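Local atomic coordinates of exodeoxyribonuclease III (Archaeoglobus fulgidus, PDB entry 2VOA), a protein that probably acts as a metal-dependent AP endonuclease of the exonuclease III family, cutting DNA at abasic sites. Residues Q122-L127 with R174-I179; F184-R189 with G217-A222. The protein carries 1 engineered substitution. One frame throughout, in Å; residues are numbered along the deposited sequence.

Following the chain from the N terminus, interaction 1 closes first: helix 115-134 is met again by helix 170-180, after 46 intervening residues that include strand 141-144. Only then does interaction 2 open, with strand 185-186 pairing with strand 218-222 across 27 residues almost devoid of regular structure. The two loops therefore stand in series and neither nest nor cross. The connection between them is short, since helix 170-180 runs on almost directly into strand 185-186. Interaction 1 joins two outer helices, whereas interaction 2 adds the last strand to one sheet of the fold. Y176 bridges them, its OH packing against A219 and L221 of the sheet strand.

Interaction 1: Q122-L127 with R174-I179; sequences QWLERL and RAYKKI
L124 and A175 meet CB to CB at 3.8 Å where helices 115-134 and 170-180 run side by side over one sheet of the DNase I-like alpha/beta fold. Segments 122-127 and 174-179 run nearly parallel, their axes 9° apart. In I179, CG1 lies anti to the carbonyl carbon (chi1 -49°) and a chi2 near anti (174°) carries CD1 onward, to within 4.0 Å of L124 CD2. I179 CD1 also lies 3.9 Å from L127 CD2, the isoleucine crossing each leucine at about a right angle. L124 CD2 also approaches the edge of the Y176 ring, near its plane.

Beside this apolar seam, the extended chain of K178 carries NZ to the syn lone pair of E125 OE2, a salt bridge of 2.9 Å. H129 NE2 is hydrogen-bonded to E125 OE1, and Y128 makes a cation-pi contact with K178. An alanine at E125 would probably leave the K178 ammonium without this carboxylate and remove the hydrogen bond to H129. Further out, L127 and I179 both rest on W143 of strand 141-144. Between the helices, one water donates to A175 O at 2.8 Å and, more weakly, to L124 O at 2.9 Å.

Interaction 2: F184-R189 with G217-A222; sequences FVDVLR and GDAILA. Engineered in segment 217-222: G217 (natural residue Val).
With D186 CG anti to its own backbone N (chi1 -171°), the carboxylate carbon CG lies 4.0 Å from L221 CD1, while at V187 a chi1 of -65° turns CG1 anti to the carbonyl carbon. V187 CG1 thereby faces A222 CB at 4.0 Å, and CG2, in the crowded position between backbone N and carbonyl carbon, packs on I220 CG2.

These contacts decorate a two-bridge antiparallel ladder between strand 218-222 and strand 185-186, the outermost of its sheet within this chain. Strand 218-222 also carries D218, predicted to be important for catalysis and hydrogen-bonded to H248. V185 and A222 form the hydrogen-bonded pair, V185 N giving to A222 O at 2.8 Å and A222 N to V185 O at 3.0 Å. D186 and L221 follow as the non-hydrogen-bonded pair, with L221 CA making a CA-H...O contact of 3.2 Å to V185 O. Past the last bridge the chain turns into helix 187-191, yet V187 N still reaches I220 O at 3.3 Å, nearly along the C=O axis (171°). At the other end, F184 CB rests on L221 CB at 3.7 Å, and the F184 ring meets those of F137 and W143 edge-to-face.

Where the two backbones part, a water accepts from L188 N and I220 N and donates to D186 OD1 at 2.7 Å. One water thus links I220 N of the strand to the start of the helical segment and to D186. R216 forms a salt bridge with D186 OD2, a pairing that is likely to favour the ionised carboxylate.

Interaction 1: Q122-L127 with R174-I179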
loop_
_atom_site.group_PDB
_atom_site.type_symbol
_atom_site.label_atom_id
_atom_site.label_comp_id
_atom_site.label_asym_id
_atom_site.label_seq_id
_atom_site.Cartn_x
_atom_site.Cartn_y
_atom_site.Cartn_z
ATOM N N GLN A 122 -31.295 -6.567 -16.909
ATOM C CA GLN A 122 -32.230 -7.359 -16.125
ATOM C C GLN A 122 -32.285 -6.893 -14.662
ATOM O O GLN A 122 -33.355 -6.897 -14.050
ATOM C CB GLN A 122 -31.864 -8.843 -16.250
ATOM C CG GLN A 122 -32.125 -9.376 -17.649
ATOM C CD GLN A 122 -31.393 -10.680 -17.944
ATOM O OE1 GLN A 122 -31.244 -11.068 -19.108
ATOM N NE2 GLN A 122 -30.931 -11.355 -16.903
ATOM N N TRP A 123 -31.133 -6.489 -14.102
ATOM C CA TRP A 123 -31.026 -6.036 -12.701
ATOM C C TRP A 123 -31.814 -4.746 -12.512
ATOM O O TRP A 123 -32.587 -4.614 -11.562
ATOM C CB TRP A 123 -29.568 -5.776 -12.333
ATOM C CG TRP A 123 -29.221 -6.056 -10.878
ATOM C CD1 TRP A 123 -28.841 -7.262 -10.356
ATOM C CD2 TRP A 123 -29.235 -5.128 -9.775
ATOM N NE1 TRP A 123 -28.600 -7.145 -9.006
ATOM C CE2 TRP A 123 -28.828 -5.849 -8.618
ATOM C CE3 TRP A 123 -29.538 -3.757 -9.651
ATOM C CZ2 TRP A 123 -28.717 -5.244 -7.341
ATOM C CZ3 TRP A 123 -29.418 -3.153 -8.388
ATOM C CH2 TRP A 123 -29.014 -3.897 -7.251
ATOM N N LEU A 124 -31.656 -3.820 -13.466
ATOM C CA LEU A 124 -32.419 -2.564 -13.434
ATOM C C LEU A 124 -33.931 -2.803 -13.581
ATOM O O LEU A 124 -34.728 -2.121 -12.931
ATOM C CB LEU A 124 -31.908 -1.577 -14.495
ATOM C CG LEU A 124 -30.532 -0.956 -14.178
ATOM C CD1 LEU A 124 -30.045 -0.240 -15.437
ATOM C CD2 LEU A 124 -30.580 -0.008 -12.937
ATOM N N GLU A 125 -34.329 -3.802 -14.365
ATOM C CA GLU A 125 -35.748 -4.140 -14.476
ATOM C C GLU A 125 -36.255 -4.748 -13.148
ATOM O O GLU A 125 -37.341 -4.420 -12.654
ATOM C CB GLU A 125 -35.983 -5.114 -15.638
ATOM C CG GLU A 125 -37.402 -5.697 -15.724
ATOM C CD GLU A 125 -38.466 -4.695 -16.177
ATOM O OE1 GLU A 125 -39.657 -5.105 -16.285
ATOM O OE2 GLU A 125 -38.127 -3.513 -16.462
ATOM N N ARG A 126 -35.464 -5.644 -12.574
ATOM C CA ARG A 126 -35.824 -6.230 -11.278
ATOM C C ARG A 126 -35.909 -5.148 -10.209
ATOM O O ARG A 126 -36.847 -5.151 -9.406
ATOM C CB ARG A 126 -34.832 -7.326 -10.887
ATOM C CG ARG A 126 -34.929 -8.571 -11.771
ATOM C CD ARG A 126 -34.320 -9.761 -11.053
ATOM N NE ARG A 126 -32.865 -9.690 -10.949
ATOM C CZ ARG A 126 -32.165 -10.222 -9.944
ATOM N NH1 ARG A 126 -32.794 -10.833 -8.952
ATOM N NH2 ARG A 126 -30.848 -10.139 -9.924
ATOM N N LEU A 127 -34.970 -4.200 -10.245
ATOM C CA LEU A 127 -34.929 -3.124 -9.249
ATOM C C LEU A 127 -36.174 -2.257 -9.380
ATOM O O LEU A 127 -36.752 -1.824 -8.375
ATOM C CB LEU A 127 -33.660 -2.281 -9.422
ATOM C CG LEU A 127 -33.497 -1.174 -8.383
ATOM C CD1 LEU A 127 -33.494 -1.763 -6.982
ATOM C CD2 LEU A 127 -32.192 -0.431 -8.630
ATOM N N ARG A 174 -32.289 4.123 -20.385
ATOM C CA ARG A 174 -33.751 3.991 -20.404
ATOM C C ARG A 174 -34.249 3.185 -19.178
ATOM O O ARG A 174 -35.255 3.542 -18.552
ATOM C CB ARG A 174 -34.211 3.318 -21.710
ATOM C CG ARG A 174 -35.714 3.031 -21.733
ATOM C CD ARG A 174 -36.197 2.355 -22.999
ATOM N NE ARG A 174 -37.662 2.332 -22.991
ATOM C CZ ARG A 174 -38.453 3.160 -23.679
ATOM N NH1 ARG A 174 -37.943 4.095 -24.482
ATOM N NH2 ARG A 174 -39.775 3.043 -23.570
ATOM N N ALA A 175 -33.550 2.098 -18.845
ATOM C CA ALA A 175 -33.951 1.237 -17.732
ATOM C C ALA A 175 -33.838 1.964 -16.398
ATOM O O ALA A 175 -34.677 1.822 -15.519
ATOM C CB ALA A 175 -33.146 -0.059 -17.720
ATOM N N TYR A 176 -32.809 2.795 -16.275
ATOM C CA TYR A 176 -32.583 3.544 -15.047
ATOM C C TYR A 176 -33.659 4.630 -14.935
ATOM O O TYR A 176 -34.316 4.775 -13.892
ATOM C CB TYR A 176 -31.180 4.141 -15.100
ATOM C CG TYR A 176 -30.815 5.017 -13.941
ATOM C CD1 TYR A 176 -30.616 4.481 -12.675
ATOM C CD2 TYR A 176 -30.671 6.397 -14.109
ATOM C CE1 TYR A 176 -30.260 5.272 -11.601
ATOM C CE2 TYR A 176 -30.294 7.223 -13.023
ATOM C CZ TYR A 176 -30.098 6.656 -11.785
ATOM O OH TYR A 176 -29.740 7.433 -10.715
ATOM N N LYS A 177 -33.875 5.354 -16.023
ATOM C CA LYS A 177 -34.893 6.423 -16.021
ATOM C C LYS A 177 -36.300 5.891 -15.756
ATOM O O LYS A 177 -37.109 6.582 -15.144
ATOM C CB LYS A 177 -34.827 7.244 -17.293
ATOM C CG LYS A 177 -33.508 8.020 -17.423
ATOM C CD LYS A 177 -33.391 8.538 -18.853
ATOM C CE LYS A 177 -32.658 9.833 -18.894
ATOM N NZ LYS A 177 -33.295 10.770 -19.899
ATOM N N LYS A 178 -36.578 4.652 -16.171
ATOM C CA LYS A 178 -37.856 4.016 -15.864
ATOM C C LYS A 178 -38.104 3.956 -14.352
ATOM O O LYS A 178 -39.235 4.166 -13.882
ATOM C CB LYS A 178 -37.877 2.609 -16.478
ATOM C CG LYS A 178 -39.152 1.825 -16.240
ATOM C CD LYS A 178 -39.025 0.406 -16.791
ATOM C CE LYS A 178 -40.191 -0.459 -16.352
ATOM N NZ LYS A 178 -40.344 -1.703 -17.144
ATOM N N ILE A 179 -37.043 3.701 -13.591
ATOM C CA ILE A 179 -37.137 3.672 -12.126
ATOM C C ILE A 179 -37.352 5.081 -11.581
ATOM O O ILE A 179 -38.199 5.284 -10.717
ATOM C CB ILE A 179 -35.889 3.062 -11.464
ATOM C CG1 ILE A 179 -35.511 1.705 -12.126
ATOM C CG2 ILE A 179 -36.142 2.865 -9.964
ATOM C CD1 ILE A 179 -34.159 1.067 -11.614
HETATM O O HOH W 1 -35.893 -0.623 -15.082
#

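Interaction 2: F184-R189 with G217-A222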
loop_
_atom_site.group_PDB
_atom_site.type_symbol
_atom_site.label_atom_id
_atom_site.label_comp_id
_atom_site.label_asym_id
_atom_site.label_seq_id
_atom_site.Cartn_x
_atom_site.Cartn_y
_atom_site.Cartn_z
ATOM N N PHE A 184 -38.809 9.176 -8.019
ATOM C CA PHE A 184 -37.561 9.548 -7.385
ATOM C C PHE A 184 -37.044 10.842 -7.978
ATOM O O PHE A 184 -37.143 11.066 -9.202
ATOM C CB PHE A 184 -36.528 8.453 -7.535
ATOM C CG PHE A 184 -36.789 7.261 -6.675
ATOM C CD1 PHE A 184 -37.274 6.078 -7.247
ATOM C CD2 PHE A 184 -36.551 7.310 -5.296
ATOM C CE1 PHE A 184 -37.505 4.960 -6.450
ATOM C CE2 PHE A 184 -36.783 6.193 -4.485
ATOM C CZ PHE A 184 -37.249 5.020 -5.067
ATOM N N VAL A 185 -36.527 11.707 -7.110
ATOM C CA VAL A 185 -35.913 12.958 -7.562
ATOM C C VAL A 185 -34.375 12.872 -7.442
ATOM O O VAL A 185 -33.849 12.579 -6.367
ATOM C CB VAL A 185 -36.428 14.141 -6.737
ATOM C CG1 VAL A 185 -35.804 15.418 -7.237
ATOM C CG2 VAL A 185 -37.975 14.219 -6.860
ATOM N N ASP A 186 -33.675 13.157 -8.540
ATOM C CA ASP A 186 -32.196 13.106 -8.561
ATOM C C ASP A 186 -31.791 14.458 -7.980
ATOM O O ASP A 186 -31.737 15.465 -8.701
ATOM C CB ASP A 186 -31.733 13.004 -10.017
ATOM C CG ASP A 186 -30.240 12.717 -10.194
ATOM O OD1 ASP A 186 -29.419 12.807 -9.259
ATOM O OD2 ASP A 186 -29.872 12.378 -11.343
ATOM N N VAL A 187 -31.573 14.498 -6.670
ATOM C CA VAL A 187 -31.472 15.802 -5.987
ATOM C C VAL A 187 -30.252 16.623 -6.423
ATOM O O VAL A 187 -30.278 17.857 -6.348
ATOM C CB VAL A 187 -31.597 15.671 -4.423
ATOM C CG1 VAL A 187 -32.984 15.189 -4.058
ATOM C CG2 VAL A 187 -30.480 14.761 -3.840
ATOM N N LEU A 188 -29.192 15.951 -6.881
ATOM C CA LEU A 188 -28.027 16.674 -7.446
ATOM C C LEU A 188 -28.509 17.663 -8.503
ATOM O O LEU A 188 -28.025 18.799 -8.555
ATOM C CB LEU A 188 -27.008 15.700 -8.058
ATOM C CG LEU A 188 -25.782 16.413 -8.667
ATOM C CD1 LEU A 188 -25.052 17.270 -7.620
ATOM C CD2 LEU A 188 -24.866 15.349 -9.299
ATOM N N ARG A 189 -29.489 17.250 -9.316
ATOM C CA ARG A 189 -30.026 18.128 -10.378
ATOM C C ARG A 189 -31.141 19.090 -9.946
ATOM O O ARG A 189 -31.442 20.064 -10.654
ATOM C CB ARG A 189 -30.416 17.306 -11.621
ATOM C CG ARG A 189 -29.283 16.408 -12.125
ATOM C CD ARG A 189 -28.029 17.243 -12.401
ATOM N NE ARG A 189 -26.961 16.456 -12.994
ATOM C CZ ARG A 189 -25.735 16.906 -13.175
ATOM N NH1 ARG A 189 -25.435 18.163 -12.828
ATOM N NH2 ARG A 189 -24.830 16.117 -13.734
ATOM N N GLY A 217 -22.050 8.816 -12.268
ATOM C CA GLY A 217 -22.886 7.602 -12.218
ATOM C C GLY A 217 -23.399 7.247 -10.819
ATOM O O GLY A 217 -24.102 6.232 -10.651
ATOM N N ASP A 218 -23.034 8.057 -9.830
ATOM C CA ASP A 218 -23.476 7.922 -8.430
ATOM C C ASP A 218 -24.642 8.898 -8.200
ATOM O O ASP A 218 -24.659 10.001 -8.753
ATOM C CB ASP A 218 -22.332 8.243 -7.457
ATOM C CG ASP A 218 -21.124 7.371 -7.677
ATOM O OD1 ASP A 218 -20.185 7.798 -8.395
ATOM O OD2 ASP A 218 -21.136 6.249 -7.130
ATOM N N ALA A 219 -25.622 8.514 -7.374
ATOM C CA ALA A 219 -26.807 9.369 -7.217
ATOM C C ALA A 219 -27.427 9.204 -5.824
ATOM O O ALA A 219 -27.271 8.147 -5.178
ATOM C CB ALA A 219 -27.860 9.103 -8.328
ATOM N N ILE A 220 -28.109 10.268 -5.395
ATOM C CA ILE A 220 -29.002 10.214 -4.252
ATOM C C ILE A 220 -30.395 10.570 -4.769
ATOM O O ILE A 220 -30.634 11.700 -5.200
ATOM C CB ILE A 220 -28.581 11.206 -3.145
ATOM C CG1 ILE A 220 -27.204 10.802 -2.574
ATOM C CG2 ILE A 220 -29.665 11.267 -2.038
ATOM C CD1 ILE A 220 -26.559 11.894 -1.698
ATOM N N LEU A 221 -31.301 9.589 -4.739
ATOM C CA LEU A 221 -32.651 9.773 -5.263
ATOM C C LEU A 221 -33.609 9.810 -4.094
ATOM O O LEU A 221 -33.606 8.898 -3.276
ATOM C CB LEU A 221 -33.028 8.630 -6.209
ATOM C CG LEU A 221 -32.265 8.400 -7.526
ATOM C CD1 LEU A 221 -31.842 9.695 -8.184
ATOM C CD2 LEU A 221 -31.075 7.560 -7.328
ATOM N N ALA A 222 -34.395 10.876 -3.996
ATOM C CA ALA A 222 -35.282 11.029 -2.841
ATOM C C ALA A 222 -36.747 11.020 -3.282
ATOM O O ALA A 222 -37.092 11.491 -4.384
ATOM C CB ALA A 222 -34.951 12.338 -2.107
HETATM O O HOH W 2 -28.578 12.971 -6.658
#